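Local coordinates for cell division control protein 4 (Saccharomyces cerevisiae, PDB 3V7D) that recognises phosphorylated target proteins such as the CDK inhibitor SIC1 for an SCF ubiquitin ligase, which ubiquitinates them and so marks them for proteasomal degradation, at residues T126-E131 with S438-G443; K142-Y147 with G163-L168; A167-H172 with R207-V212; T184-D189 with T196-G201; I282-S287 with T316-E321. The protein carries 1 engineered substitution. All blocks are in the same frame, centred on the assembly; numbering follows the deposited sequence.

All five contacts lie in the WD40 propeller. Contacts 1 and 3 pack the innermost strands of neighbouring blades against each other and are partly buried; water and an asparagine serve the first, a lysine–aspartate pair the second. Contacts 2 and 5 also join successive blades but involve a strand outside the innermost one; both are buried and mostly apolar, contact 2 adding a lysine chain over a glycine peptide. Contact 4 differs in kind: it is a buried, hydrogen-bonded hairpin inside one blade, its centre about 23 Å from the chain's centre. Contacts 2 and 3 share strand 165-170. C127 of contact 1 packs on L168 of contact 2, and I144 of contact 2 on W188 of contact 4.

Contact 1: T126-E131 with S438-G443; sequences TCLQFE and SVNFKG
L128 and F130 stand opposite S438 and N440 on strands that run nearly parallel, 8° apart, with their axes 7.3 Å from each other. That spacing is too wide for backbone pairing, and no direct hydrogen bond crosses; side chains and a water fill the interval. The two strands are the innermost of adjacent propeller blades, one near each end of the propeller sequence, so they meet where the ring of blades closes. L128 lays CB against S438 OG at 3.2 Å, a small hydroxyl fitting beside a bulky leucine, while its CD2 branch reaches N440 CB at 3.9 Å. N440 holds CG anti to the backbone N (chi1 -166°), which puts CG beside F130. The phenyl ring stands nearly upright to the amide, the planes 83° apart, and presents its edge: F130 CD2 is 3.6 Å from N440 OD1, so ring hydrogens face a carbonyl oxygen. The amide N-H is used for a water: N440 ND2 donates to it at 2.9 Å, and it in turn donates to L128 O at 2.7 Å. An alanine at N440 would probably leave the water without this donor and uncover the CB and ring edge of F130. Farther along, the K442 side chain skirts the ring, CB lying 4.4 Å from F130 CE2; its NZ stays 5.4 Å from E131 OE2, where the opposite charges would probably attract only weakly. Asparagine thus suits both neighbours, and this partly buried seam is joined by packing of apolar on polar side chains and by a water bridge that helps to satisfy the carbonyl of L128.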
# COMPACT_ATOMS: atom_id res chain seq x y z
N THR B 126 22.82 -13.19 2.16
CA THR B 126 21.76 -14.18 2.38
C THR B 126 20.45 -13.57 2.85
O THR B 126 19.39 -14.16 2.67
CB THR B 126 22.19 -15.24 3.40
OG1 THR B 126 22.43 -14.61 4.67
CG2 THR B 126 23.45 -15.94 2.93
N CYS B 127 20.52 -12.40 3.47
CA CYS B 127 19.32 -11.77 4.00
C CYS B 127 19.49 -10.27 4.19
O CYS B 127 20.60 -9.78 4.41
CB CYS B 127 18.88 -12.44 5.31
SG CYS B 127 20.21 -12.66 6.53
N LEU B 128 18.38 -9.56 4.07
CA LEU B 128 18.37 -8.10 4.18
C LEU B 128 17.09 -7.63 4.84
O LEU B 128 16.00 -8.10 4.50
CB LEU B 128 18.52 -7.46 2.80
CG LEU B 128 18.65 -5.93 2.72
CD1 LEU B 128 19.53 -5.54 1.54
CD2 LEU B 128 17.30 -5.25 2.60
N GLN B 129 17.23 -6.70 5.78
CA GLN B 129 16.09 -6.00 6.36
C GLN B 129 16.26 -4.52 6.07
O GLN B 129 17.38 -4.01 6.05
CB GLN B 129 16.03 -6.22 7.87
CG GLN B 129 15.57 -7.61 8.29
CD GLN B 129 14.08 -7.81 8.08
OE1 GLN B 129 13.27 -7.52 8.96
NE2 GLN B 129 13.71 -8.32 6.91
N PHE B 130 15.14 -3.85 5.82
CA PHE B 130 15.15 -2.41 5.60
C PHE B 130 14.01 -1.80 6.39
O PHE B 130 12.86 -1.84 5.95
CB PHE B 130 15.00 -2.09 4.11
CG PHE B 130 15.01 -0.62 3.79
CD1 PHE B 130 15.66 0.28 4.62
CD2 PHE B 130 14.36 -0.14 2.67
CE1 PHE B 130 15.67 1.63 4.33
CE2 PHE B 130 14.37 1.21 2.37
CZ PHE B 130 15.02 2.09 3.21
N GLU B 131 14.31 -1.26 7.56
CA GLU B 131 13.32 -0.64 8.43
C GLU B 131 13.98 0.49 9.21
O GLU B 131 15.18 0.45 9.47
CB GLU B 131 12.75 -1.64 9.45
CG GLU B 131 12.25 -2.98 8.89
CD GLU B 131 10.96 -2.85 8.10
OE1 GLU B 131 10.68 -3.75 7.28
OE2 GLU B 131 10.24 -1.85 8.29
N SER B 438 19.29 -9.35 -2.85
CA SER B 438 18.12 -8.91 -2.10
C SER B 438 17.77 -7.47 -2.46
O SER B 438 18.64 -6.62 -2.58
CB SER B 438 18.39 -9.02 -0.60
OG SER B 438 17.22 -8.74 0.14
N VAL B 439 16.47 -7.22 -2.65
CA VAL B 439 16.00 -5.88 -2.96
C VAL B 439 14.82 -5.51 -2.06
O VAL B 439 13.99 -6.35 -1.71
CB VAL B 439 15.64 -5.73 -4.47
CG1 VAL B 439 14.30 -6.38 -4.79
CG2 VAL B 439 15.61 -4.27 -4.86
N ASN B 440 14.77 -4.24 -1.67
CA ASN B 440 13.74 -3.75 -0.76
C ASN B 440 13.61 -2.25 -1.01
O ASN B 440 14.60 -1.56 -1.21
CB ASN B 440 14.16 -4.02 0.69
CG ASN B 440 13.01 -3.85 1.68
OD1 ASN B 440 12.27 -2.86 1.64
ND2 ASN B 440 12.85 -4.82 2.58
N PHE B 441 12.38 -1.75 -1.01
CA PHE B 441 12.20 -0.31 -1.13
C PHE B 441 11.03 0.21 -0.30
O PHE B 441 10.09 -0.52 -0.01
CB PHE B 441 12.06 0.12 -2.60
CG PHE B 441 10.79 -0.34 -3.26
CD1 PHE B 441 9.62 0.40 -3.15
CD2 PHE B 441 10.77 -1.50 -4.02
CE1 PHE B 441 8.45 -0.02 -3.76
CE2 PHE B 441 9.60 -1.93 -4.64
CZ PHE B 441 8.44 -1.19 -4.51
N LYS B 442 11.13 1.48 0.08
CA LYS B 442 10.03 2.17 0.73
C LYS B 442 10.14 3.65 0.39
O LYS B 442 11.18 4.28 0.64
CB LYS B 442 10.07 1.97 2.25
CG LYS B 442 8.77 2.37 2.94
CD LYS B 442 8.80 2.14 4.45
CE LYS B 442 9.64 3.19 5.17
NZ LYS B 442 9.41 3.18 6.65
N GLY B 443 9.08 4.19 -0.19
CA GLY B 443 9.05 5.59 -0.56
C GLY B 443 10.16 5.98 -1.53
O GLY B 443 10.25 5.46 -2.64
O HOH W 1 14.00 -7.48 2.80

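Contact 2: K142-Y147 with G163-L168; sequences KMIRVY and GGVWAL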
# COMPACT_ATOMS: atom_id res chain seq x y z
N LYS B 142 29.55 -14.90 8.51
CA LYS B 142 29.21 -14.88 9.94
C LYS B 142 28.91 -13.48 10.48
O LYS B 142 28.72 -13.31 11.69
CB LYS B 142 30.30 -15.56 10.78
CG LYS B 142 30.70 -16.95 10.30
CD LYS B 142 31.87 -17.50 11.12
CE LYS B 142 32.34 -18.84 10.58
NZ LYS B 142 33.49 -19.40 11.35
N MET B 143 28.86 -12.49 9.60
CA MET B 143 28.69 -11.10 10.01
C MET B 143 27.31 -10.51 9.71
O MET B 143 26.62 -10.93 8.78
CB MET B 143 29.75 -10.21 9.35
CG MET B 143 31.17 -10.62 9.66
SD MET B 143 31.45 -10.73 11.44
CE MET B 143 33.23 -10.97 11.48
N ILE B 144 26.92 -9.54 10.53
CA ILE B 144 25.73 -8.74 10.27
C ILE B 144 26.18 -7.29 10.12
O ILE B 144 26.86 -6.75 10.99
CB ILE B 144 24.73 -8.82 11.44
CG1 ILE B 144 24.24 -10.26 11.61
CG2 ILE B 144 23.56 -7.88 11.20
CD1 ILE B 144 23.25 -10.43 12.75
N ARG B 145 25.81 -6.66 9.00
CA ARG B 145 26.20 -5.28 8.77
C ARG B 145 25.00 -4.35 8.82
O ARG B 145 23.94 -4.67 8.29
CB ARG B 145 26.97 -5.13 7.46
CG ARG B 145 28.32 -5.85 7.46
CD ARG B 145 29.05 -5.74 6.13
NE ARG B 145 29.59 -4.40 5.88
CZ ARG B 145 30.77 -3.99 6.33
NH1 ARG B 145 31.53 -4.79 7.05
NH2 ARG B 145 31.20 -2.76 6.06
N VAL B 146 25.19 -3.20 9.46
CA VAL B 146 24.12 -2.23 9.64
C VAL B 146 24.48 -0.93 8.94
O VAL B 146 25.59 -0.40 9.10
CB VAL B 146 23.88 -1.94 11.13
CG1 VAL B 146 22.70 -0.98 11.31
CG2 VAL B 146 23.63 -3.24 11.90
N TYR B 147 23.54 -0.41 8.16
CA TYR B 147 23.76 0.82 7.40
C TYR B 147 22.70 1.86 7.73
O TYR B 147 21.56 1.53 8.07
CB TYR B 147 23.73 0.54 5.90
CG TYR B 147 24.72 -0.50 5.39
CD1 TYR B 147 24.48 -1.86 5.56
CD2 TYR B 147 25.86 -0.11 4.70
CE1 TYR B 147 25.37 -2.80 5.08
CE2 TYR B 147 26.76 -1.06 4.22
CZ TYR B 147 26.50 -2.40 4.41
OH TYR B 147 27.39 -3.34 3.93
N GLY B 163 28.67 -19.23 12.90
CA GLY B 163 28.32 -19.74 11.59
C GLY B 163 27.69 -18.65 10.73
O GLY B 163 27.46 -17.54 11.21
N GLY B 164 27.42 -18.97 9.47
CA GLY B 164 26.82 -18.01 8.56
C GLY B 164 25.44 -17.56 9.01
O GLY B 164 24.71 -18.32 9.64
N VAL B 165 25.10 -16.32 8.70
CA VAL B 165 23.80 -15.76 9.06
C VAL B 165 22.83 -15.96 7.90
O VAL B 165 23.10 -15.52 6.79
CB VAL B 165 23.91 -14.26 9.35
CG1 VAL B 165 22.56 -13.70 9.78
CG2 VAL B 165 24.97 -13.99 10.41
N TRP B 166 21.71 -16.62 8.16
CA TRP B 166 20.78 -16.94 7.09
C TRP B 166 19.36 -16.43 7.31
O TRP B 166 18.48 -16.61 6.46
CB TRP B 166 20.78 -18.45 6.82
CG TRP B 166 21.98 -18.88 6.06
CD1 TRP B 166 23.21 -19.19 6.57
CD2 TRP B 166 22.09 -19.04 4.64
NE1 TRP B 166 24.07 -19.54 5.56
CE2 TRP B 166 23.41 -19.45 4.36
CE3 TRP B 166 21.20 -18.87 3.57
CZ2 TRP B 166 23.86 -19.70 3.07
CZ3 TRP B 166 21.65 -19.12 2.29
CH2 TRP B 166 22.97 -19.53 2.05
N ALA B 167 19.13 -15.78 8.45
CA ALA B 167 17.82 -15.19 8.73
C ALA B 167 17.95 -13.96 9.62
O ALA B 167 18.70 -13.96 10.60
CB ALA B 167 16.90 -16.22 9.37
N LEU B 168 17.22 -12.91 9.26
CA LEU B 168 17.25 -11.64 9.98
C LEU B 168 15.85 -11.08 10.12
O LEU B 168 15.06 -11.14 9.18
CB LEU B 168 18.09 -10.61 9.23
CG LEU B 168 19.60 -10.57 9.40
CD1 LEU B 168 20.16 -9.42 8.58
CD2 LEU B 168 19.97 -10.42 10.86
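K142 lays the first methylenes of its side chain over the G163 peptide, CG reaching G163 O at 3.4 Å. The same oxygen takes a CA-H...O contact from K142 CA, also at 3.4 Å, with an angle of 139° at the hydrogen. CG sits anti to the carbonyl carbon (chi1 -51°), and the extended remainder of the chain runs on to an exposed amine, so lysine can give its aliphatic part to the contact and its charge to the surface. The carbonyl carbon of G163 meets CG as well as its oxygen does; at G164, glycine suits the place because a side chain would be crowded by the W166 indole. V165 comes next, its CG2 branch 3.8 Å from M143 O and 4.0 Å from I144 CG1, the two side chains crossing at about a right angle. Here two successive blades of the WD40 propeller meet: strand 144-148 is the third of its blade, and strand 165-170 the innermost of the next. Deeper in, I144 and L168 slide past each other in opposite directions until I144 CD1 lies 3.8 Å from L168 CD2. Branched aliphatic residues fit this buried interval, which no hydrogen bond crosses. The strand backbones bond instead within their own blades, as I144 does with L158. V165 and L168 also touch C127 of strand 125-131. W166, beside V165, packs on an apolar side chain of the bound peptide.

Contact 3: A167-H172 with R207-V212; sequences ALKYAH and RCLDIV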
# COMPACT_ATOMS: atom_id res chain seq x y z
N ALA B 167 19.13 -15.78 8.45
CA ALA B 167 17.82 -15.19 8.73
C ALA B 167 17.95 -13.96 9.62
O ALA B 167 18.70 -13.96 10.60
CB ALA B 167 16.90 -16.22 9.37
N LEU B 168 17.22 -12.91 9.26
CA LEU B 168 17.25 -11.64 9.98
C LEU B 168 15.85 -11.08 10.12
O LEU B 168 15.06 -11.14 9.18
CB LEU B 168 18.09 -10.61 9.23
CG LEU B 168 19.60 -10.57 9.40
CD1 LEU B 168 20.16 -9.42 8.58
CD2 LEU B 168 19.97 -10.42 10.86
N LYS B 169 15.55 -10.50 11.28
CA LYS B 169 14.27 -9.83 11.47
C LYS B 169 14.42 -8.64 12.40
O LYS B 169 14.81 -8.78 13.56
CB LYS B 169 13.21 -10.78 12.01
CG LYS B 169 11.79 -10.26 11.91
CD LYS B 169 11.27 -10.33 10.48
CE LYS B 169 9.82 -9.89 10.39
NZ LYS B 169 9.21 -10.22 9.07
N TYR B 170 14.11 -7.46 11.89
CA TYR B 170 14.16 -6.24 12.68
C TYR B 170 12.90 -6.15 13.53
O TYR B 170 11.80 -6.42 13.06
CB TYR B 170 14.28 -5.02 11.77
CG TYR B 170 14.39 -3.72 12.52
CD1 TYR B 170 15.62 -3.24 12.93
CD2 TYR B 170 13.26 -2.96 12.81
CE1 TYR B 170 15.73 -2.05 13.62
CE2 TYR B 170 13.36 -1.77 13.49
CZ TYR B 170 14.60 -1.32 13.90
OH TYR B 170 14.71 -0.13 14.58
N ALA B 171 13.06 -5.79 14.80
CA ALA B 171 11.92 -5.68 15.71
C ALA B 171 11.45 -4.24 15.84
O ALA B 171 10.46 -3.84 15.22
CB ALA B 171 12.28 -6.26 17.07
N HIS B 172 12.17 -3.46 16.64
CA HIS B 172 11.83 -2.07 16.91
C HIS B 172 12.95 -1.49 17.76
O HIS B 172 13.64 -2.22 18.48
CB HIS B 172 10.52 -1.98 17.69
CG HIS B 172 10.60 -2.57 19.07
ND1 HIS B 172 10.42 -3.92 19.30
CD2 HIS B 172 10.86 -2.01 20.27
CE1 HIS B 172 10.55 -4.16 20.59
NE2 HIS B 172 10.82 -3.02 21.20
N ARG B 207 16.88 -21.85 9.80
CA ARG B 207 16.70 -21.56 8.38
C ARG B 207 15.87 -20.31 8.11
O ARG B 207 16.06 -19.62 7.11
CB ARG B 207 16.06 -22.75 7.67
CG ARG B 207 16.07 -22.66 6.16
CD ARG B 207 17.49 -22.53 5.65
NE ARG B 207 17.55 -22.43 4.19
CZ ARG B 207 17.44 -21.29 3.52
NH1 ARG B 207 17.27 -20.15 4.16
NH2 ARG B 207 17.51 -21.30 2.19
N CYS B 208 14.93 -20.01 9.01
CA CYS B 208 14.01 -18.90 8.81
C CYS B 208 13.50 -18.44 10.16
O CYS B 208 13.68 -19.14 11.16
CB CYS B 208 12.83 -19.36 7.94
SG CYS B 208 11.86 -20.74 8.66
N LEU B 209 12.86 -17.27 10.20
CA LEU B 209 12.29 -16.76 11.44
C LEU B 209 11.33 -15.59 11.23
O LEU B 209 11.41 -14.88 10.22
CB LEU B 209 13.39 -16.39 12.45
CG LEU B 209 14.19 -15.10 12.32
CD1 LEU B 209 13.60 -14.03 13.22
CD2 LEU B 209 15.64 -15.34 12.66
N ASP B 210 10.43 -15.39 12.19
CA ASP B 210 9.51 -14.26 12.18
C ASP B 210 9.29 -13.78 13.61
O ASP B 210 9.56 -14.52 14.56
CB ASP B 210 8.17 -14.65 11.56
CG ASP B 210 7.40 -13.45 11.02
OD1 ASP B 210 7.79 -12.30 11.32
OD2 ASP B 210 6.39 -13.67 10.31
N ILE B 211 8.81 -12.55 13.76
CA ILE B 211 8.47 -12.01 15.07
C ILE B 211 7.02 -11.56 15.08
O ILE B 211 6.58 -10.81 14.20
CB ILE B 211 9.35 -10.81 15.44
CG1 ILE B 211 10.83 -11.19 15.41
CG2 ILE B 211 8.96 -10.27 16.82
CD1 ILE B 211 11.76 -10.03 15.72
N VAL B 212 6.26 -12.02 16.07
CA VAL B 212 4.85 -11.64 16.17
C VAL B 212 4.58 -10.94 17.49
O VAL B 212 5.31 -11.12 18.47
CB VAL B 212 3.93 -12.86 16.04
CG1 VAL B 212 4.17 -13.56 14.71
CG2 VAL B 212 4.14 -13.82 17.21
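K169, which has more surface buried here than any other residue of the contact, works along its whole length. Its CB meets L209 CD1 at 3.5 Å, its CG meets I211 CG1 at 3.7 Å, and the bend at chi2 (75°) turns CD from a straight course, so that the chain leads to D210. There NZ forms a salt bridge with D210 OD1 at 3.4 Å, the two side chains crossing obliquely. OD1 also accepts the backbone N-H of I211 on its anti side, 32° out of the carboxylate plane, while OD2 is bonded to the backbone N of G278; these bonds probably hold the carboxylate ready for the lysine. The two strands, nearly parallel at 11°, are the innermost ones of consecutive WD40 blades, and no backbone bond crosses between them. A167 is small enough to let the other strand come near: its CB touches L209 CD2 at 3.6 Å and C208 CA at 4.0 Å. I211 slides past K169 in the opposite direction, and its CD1 ends 4.0 Å from A171 CB. At the start of the second strand, R207 hydrogen-bonds a modified side chain of the bound peptide.

Contact 4: T184-D189 with T196-G201; sequences TVRVWD and THVFEG. Unlike the reference sequence in segment 196-201: E200 (reference Lys).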
# COMPACT_ATOMS: atom_id res chain seq x y z
N THR B 184 22.20 -21.22 16.62
CA THR B 184 21.78 -20.26 17.64
C THR B 184 20.81 -19.21 17.12
O THR B 184 20.77 -18.91 15.92
CB THR B 184 22.99 -19.54 18.26
OG1 THR B 184 23.62 -18.72 17.27
CG2 THR B 184 24.00 -20.55 18.79
N VAL B 185 20.02 -18.66 18.03
CA VAL B 185 19.19 -17.50 17.74
C VAL B 185 19.75 -16.35 18.57
O VAL B 185 19.90 -16.47 19.78
CB VAL B 185 17.73 -17.75 18.14
CG1 VAL B 185 16.88 -16.53 17.85
CG2 VAL B 185 17.18 -18.98 17.42
N ARG B 186 20.08 -15.24 17.91
CA ARG B 186 20.70 -14.13 18.60
C ARG B 186 19.88 -12.84 18.55
O ARG B 186 19.32 -12.49 17.51
CB ARG B 186 22.11 -13.88 18.06
CG ARG B 186 23.18 -14.78 18.66
CD ARG B 186 24.53 -14.49 18.04
NE ARG B 186 25.64 -15.06 18.81
CZ ARG B 186 26.07 -16.31 18.67
NH1 ARG B 186 25.49 -17.13 17.81
NH2 ARG B 186 27.09 -16.74 19.40
N VAL B 187 19.83 -12.15 19.68
CA VAL B 187 19.16 -10.86 19.77
C VAL B 187 20.23 -9.78 19.85
O VAL B 187 21.19 -9.90 20.61
CB VAL B 187 18.27 -10.77 21.02
CG1 VAL B 187 17.58 -9.41 21.10
CG2 VAL B 187 17.25 -11.90 21.03
N TRP B 188 20.08 -8.72 19.05
CA TRP B 188 21.09 -7.67 18.99
C TRP B 188 20.49 -6.30 19.29
O TRP B 188 19.32 -6.04 19.00
CB TRP B 188 21.74 -7.63 17.61
CG TRP B 188 22.23 -8.95 17.10
CD1 TRP B 188 21.48 -9.97 16.60
CD2 TRP B 188 23.60 -9.38 17.02
NE1 TRP B 188 22.29 -11.01 16.22
CE2 TRP B 188 23.60 -10.68 16.47
CE3 TRP B 188 24.82 -8.80 17.37
CZ2 TRP B 188 24.77 -11.40 16.25
CZ3 TRP B 188 25.98 -9.52 17.15
CH2 TRP B 188 25.95 -10.80 16.60
N ASP B 189 21.30 -5.43 19.88
CA ASP B 189 20.93 -4.04 20.06
C ASP B 189 21.89 -3.19 19.23
O ASP B 189 23.08 -3.09 19.54
CB ASP B 189 21.02 -3.64 21.54
CG ASP B 189 20.50 -2.23 21.81
OD1 ASP B 189 20.88 -1.28 21.09
OD2 ASP B 189 19.70 -2.07 22.75
N THR B 196 22.89 -9.10 22.70
CA THR B 196 22.40 -9.09 24.08
C THR B 196 21.99 -10.47 24.57
O THR B 196 22.09 -10.77 25.76
CB THR B 196 21.22 -8.11 24.26
OG1 THR B 196 20.19 -8.40 23.32
CG2 THR B 196 21.68 -6.67 24.07
N HIS B 197 21.54 -11.32 23.65
CA HIS B 197 21.10 -12.67 24.01
C HIS B 197 21.50 -13.70 22.96
O HIS B 197 21.39 -13.46 21.76
CB HIS B 197 19.58 -12.71 24.20
CG HIS B 197 19.06 -11.74 25.22
ND1 HIS B 197 18.96 -10.39 24.98
CD2 HIS B 197 18.61 -11.94 26.48
CE1 HIS B 197 18.48 -9.79 26.05
NE2 HIS B 197 18.26 -10.71 26.98
N VAL B 198 21.96 -14.86 23.42
CA VAL B 198 22.18 -16.00 22.54
C VAL B 198 21.32 -17.18 23.00
O VAL B 198 21.56 -17.75 24.06
CB VAL B 198 23.66 -16.43 22.53
CG1 VAL B 198 23.85 -17.62 21.60
CG2 VAL B 198 24.55 -15.28 22.11
N PHE B 199 20.32 -17.53 22.20
CA PHE B 199 19.42 -18.63 22.54
C PHE B 199 19.81 -19.91 21.82
O PHE B 199 19.75 -19.99 20.59
CB PHE B 199 17.97 -18.28 22.20
CG PHE B 199 17.42 -17.11 22.96
CD1 PHE B 199 18.01 -16.70 24.15
CD2 PHE B 199 16.31 -16.42 22.50
CE1 PHE B 199 17.50 -15.62 24.85
CE2 PHE B 199 15.80 -15.34 23.20
CZ PHE B 199 16.39 -14.94 24.38
N GLU B 200 20.20 -20.92 22.58
CA GLU B 200 20.51 -22.23 22.01
C GLU B 200 19.32 -23.15 22.23
O GLU B 200 18.47 -22.89 23.09
CB GLU B 200 21.79 -22.81 22.62
CG GLU B 200 23.02 -21.94 22.40
CD GLU B 200 24.31 -22.59 22.87
OE1 GLU B 200 24.30 -23.81 23.13
OE2 GLU B 200 25.33 -21.88 22.99
N GLY B 201 19.25 -24.23 21.46
CA GLY B 201 18.15 -25.16 21.57
C GLY B 201 17.93 -25.94 20.29
O GLY B 201 17.72 -27.16 20.33
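V185 and F199 exchange the first backbone hydrogen bonds: V185 N donates to F199 O at 2.9 Å, and F199 N to V185 O at 2.7 Å. V187 N then bonds H197 O at 2.9 Å. V187 O is gripped by T196 N at 2.8 Å and, weakly, by H197 N, because T196 and H197 both face V187 in a classic beta bulge. Between the bonded pairs, R186 and V198 form a non-hydrogen-bonded pair. These antiparallel strands (173° between their directions) make the hairpin of the third and fourth strands of a WD40 blade, and W188 with D189 gives the repeat its name. Apolar packing covers one face, where beta-branched valines favour the strand: V185 CB lies 4.1 Å from F199 CB, and V187 CG2 also reaches the F199 ring at CE2, while V187 lies alongside H197 CB. On the other face R186, extended from CG to NE (chi2 179°, chi3 165°), runs beside V198, pointing the same way. V198 CG1 sits 3.9 Å above the centre of the R186 guanidinium plane, and V198 CG2 is 3.5 Å from R186 NE, so the flat cation spreads over an aliphatic side chain. The charge is met by a salt bridge from R186 NH1 to D182. A leucine in place of R186 would probably leave D182 without its cationic mate and V198 without its guanidinium cover. T184 CB touches V198 CG1, and its CG2 lies beside CG of E200, a lysine in the reference sequence.

Contact 5: I282-S287 with T316-E321; sequences IVVSGS and TIYDHE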
# COMPACT_ATOMS: atom_id res chain seq x y z
N ILE B 282 -1.20 -16.37 15.57
CA ILE B 282 -1.20 -17.35 14.49
C ILE B 282 0.08 -17.31 13.67
O ILE B 282 0.50 -16.25 13.19
CB ILE B 282 -2.40 -17.15 13.55
CG1 ILE B 282 -3.71 -17.30 14.33
CG2 ILE B 282 -2.35 -18.16 12.41
CD1 ILE B 282 -3.91 -18.69 14.89
N VAL B 283 0.71 -18.47 13.52
CA VAL B 283 1.94 -18.60 12.75
C VAL B 283 1.84 -19.78 11.79
O VAL B 283 1.41 -20.87 12.18
CB VAL B 283 3.17 -18.79 13.66
CG1 VAL B 283 4.41 -19.03 12.83
CG2 VAL B 283 3.35 -17.59 14.57
N VAL B 284 2.23 -19.56 10.54
CA VAL B 284 2.24 -20.63 9.54
C VAL B 284 3.67 -21.01 9.16
O VAL B 284 4.51 -20.14 8.89
CB VAL B 284 1.48 -20.21 8.27
CG1 VAL B 284 1.46 -21.35 7.26
CG2 VAL B 284 0.07 -19.77 8.61
N SER B 285 3.96 -22.31 9.16
CA SER B 285 5.26 -22.80 8.72
C SER B 285 5.12 -23.61 7.44
O SER B 285 4.12 -24.30 7.25
CB SER B 285 5.91 -23.66 9.81
OG SER B 285 5.16 -24.85 10.01
N GLY B 286 6.13 -23.53 6.58
CA GLY B 286 6.19 -24.35 5.38
C GLY B 286 7.44 -25.21 5.40
O GLY B 286 8.50 -24.75 5.83
N SER B 287 7.33 -26.44 4.92
CA SER B 287 8.44 -27.39 5.04
C SER B 287 8.79 -28.11 3.75
O SER B 287 7.99 -28.15 2.81
CB SER B 287 8.13 -28.43 6.13
OG SER B 287 8.99 -29.56 6.03
N THR B 316 5.83 -19.15 2.25
CA THR B 316 4.44 -18.97 2.67
C THR B 316 4.17 -17.58 3.23
O THR B 316 5.04 -16.94 3.82
CB THR B 316 4.00 -20.03 3.69
OG1 THR B 316 2.57 -20.01 3.82
CG2 THR B 316 4.63 -19.77 5.06
N ILE B 317 2.95 -17.12 3.03
CA ILE B 317 2.50 -15.87 3.62
C ILE B 317 1.21 -16.11 4.38
O ILE B 317 0.28 -16.74 3.87
CB ILE B 317 2.26 -14.79 2.56
CG1 ILE B 317 3.59 -14.35 1.94
CG2 ILE B 317 1.53 -13.59 3.16
CD1 ILE B 317 3.45 -13.23 0.94
N TYR B 318 1.15 -15.64 5.62
CA TYR B 318 -0.10 -15.63 6.36
C TYR B 318 -0.84 -14.33 6.09
O TYR B 318 -0.46 -13.27 6.59
CB TYR B 318 0.15 -15.82 7.86
CG TYR B 318 -1.08 -15.66 8.72
CD1 TYR B 318 -2.31 -16.17 8.31
CD2 TYR B 318 -1.02 -15.01 9.95
CE1 TYR B 318 -3.44 -16.03 9.09
CE2 TYR B 318 -2.15 -14.87 10.75
CZ TYR B 318 -3.36 -15.38 10.31
OH TYR B 318 -4.49 -15.25 11.09
N ASP B 319 -1.87 -14.41 5.26
CA ASP B 319 -2.74 -13.26 5.01
C ASP B 319 -3.70 -13.14 6.18
O ASP B 319 -4.78 -13.74 6.17
CB ASP B 319 -3.52 -13.47 3.71
CG ASP B 319 -4.30 -12.23 3.29
OD1 ASP B 319 -4.42 -11.28 4.08
OD2 ASP B 319 -4.82 -12.23 2.15
N HIS B 320 -3.32 -12.37 7.20
CA HIS B 320 -4.12 -12.24 8.41
C HIS B 320 -5.34 -11.35 8.21
O HIS B 320 -6.35 -11.50 8.90
CB HIS B 320 -3.27 -11.72 9.57
CG HIS B 320 -2.66 -10.37 9.31
ND1 HIS B 320 -1.48 -10.21 8.62
CD2 HIS B 320 -3.08 -9.13 9.65
CE1 HIS B 320 -1.19 -8.93 8.54
NE2 HIS B 320 -2.14 -8.25 9.15
N GLU B 321 -5.25 -10.42 7.27
CA GLU B 321 -6.39 -9.55 6.98
C GLU B 321 -7.59 -10.36 6.48
O GLU B 321 -8.72 -10.11 6.88
CB GLU B 321 -6.01 -8.48 5.96
CG GLU B 321 -7.13 -7.50 5.66
CD GLU B 321 -6.84 -6.59 4.48
OE1 GLU B 321 -5.65 -6.32 4.22
OE2 GLU B 321 -7.80 -6.16 3.82
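I282 and Y318 make the tight part of this contact. I282 CG2 rests over one face of the tyrosine ring, 3.9 Å from its centroid and 24° off the ring normal, a CH-pi contact displaced toward the rim; I282 CB meets Y318 CE2 at 3.6 Å. Y318 CG is anti to the backbone N (chi1 173°), which starts the side chain on its way across to the isoleucine. The opposite face is covered by H320 CA, 3.7 Å above the plane and also near the rim, so the ring is sandwiched between strand and turn. A flat aromatic and a branched aliphatic suit each other here, one giving a broad face and the other a methyl to set on it. Packing slackens toward the other end. V284 CG2 lies 4.0 Å from Y318 CB, and V284 CG1 is 3.9 Å from T316 OG1. T316 CG2 lies 3.8 Å from V284 O, while its hydroxyl bonds I326 O in its own blade. G286 brings no side chain to this end, although a CB there would point at T316. The tight end is thus the one nearer solvent, I282 being partly exposed, whereas the looser V284-T316 end is buried. The strands run roughly antiparallel, 160° apart, and share no hydrogen bond. Such side-chain packing of a second strand against the innermost strand of the following blade is one of the ways in which successive blades of a WD40 beta propeller pack face to face.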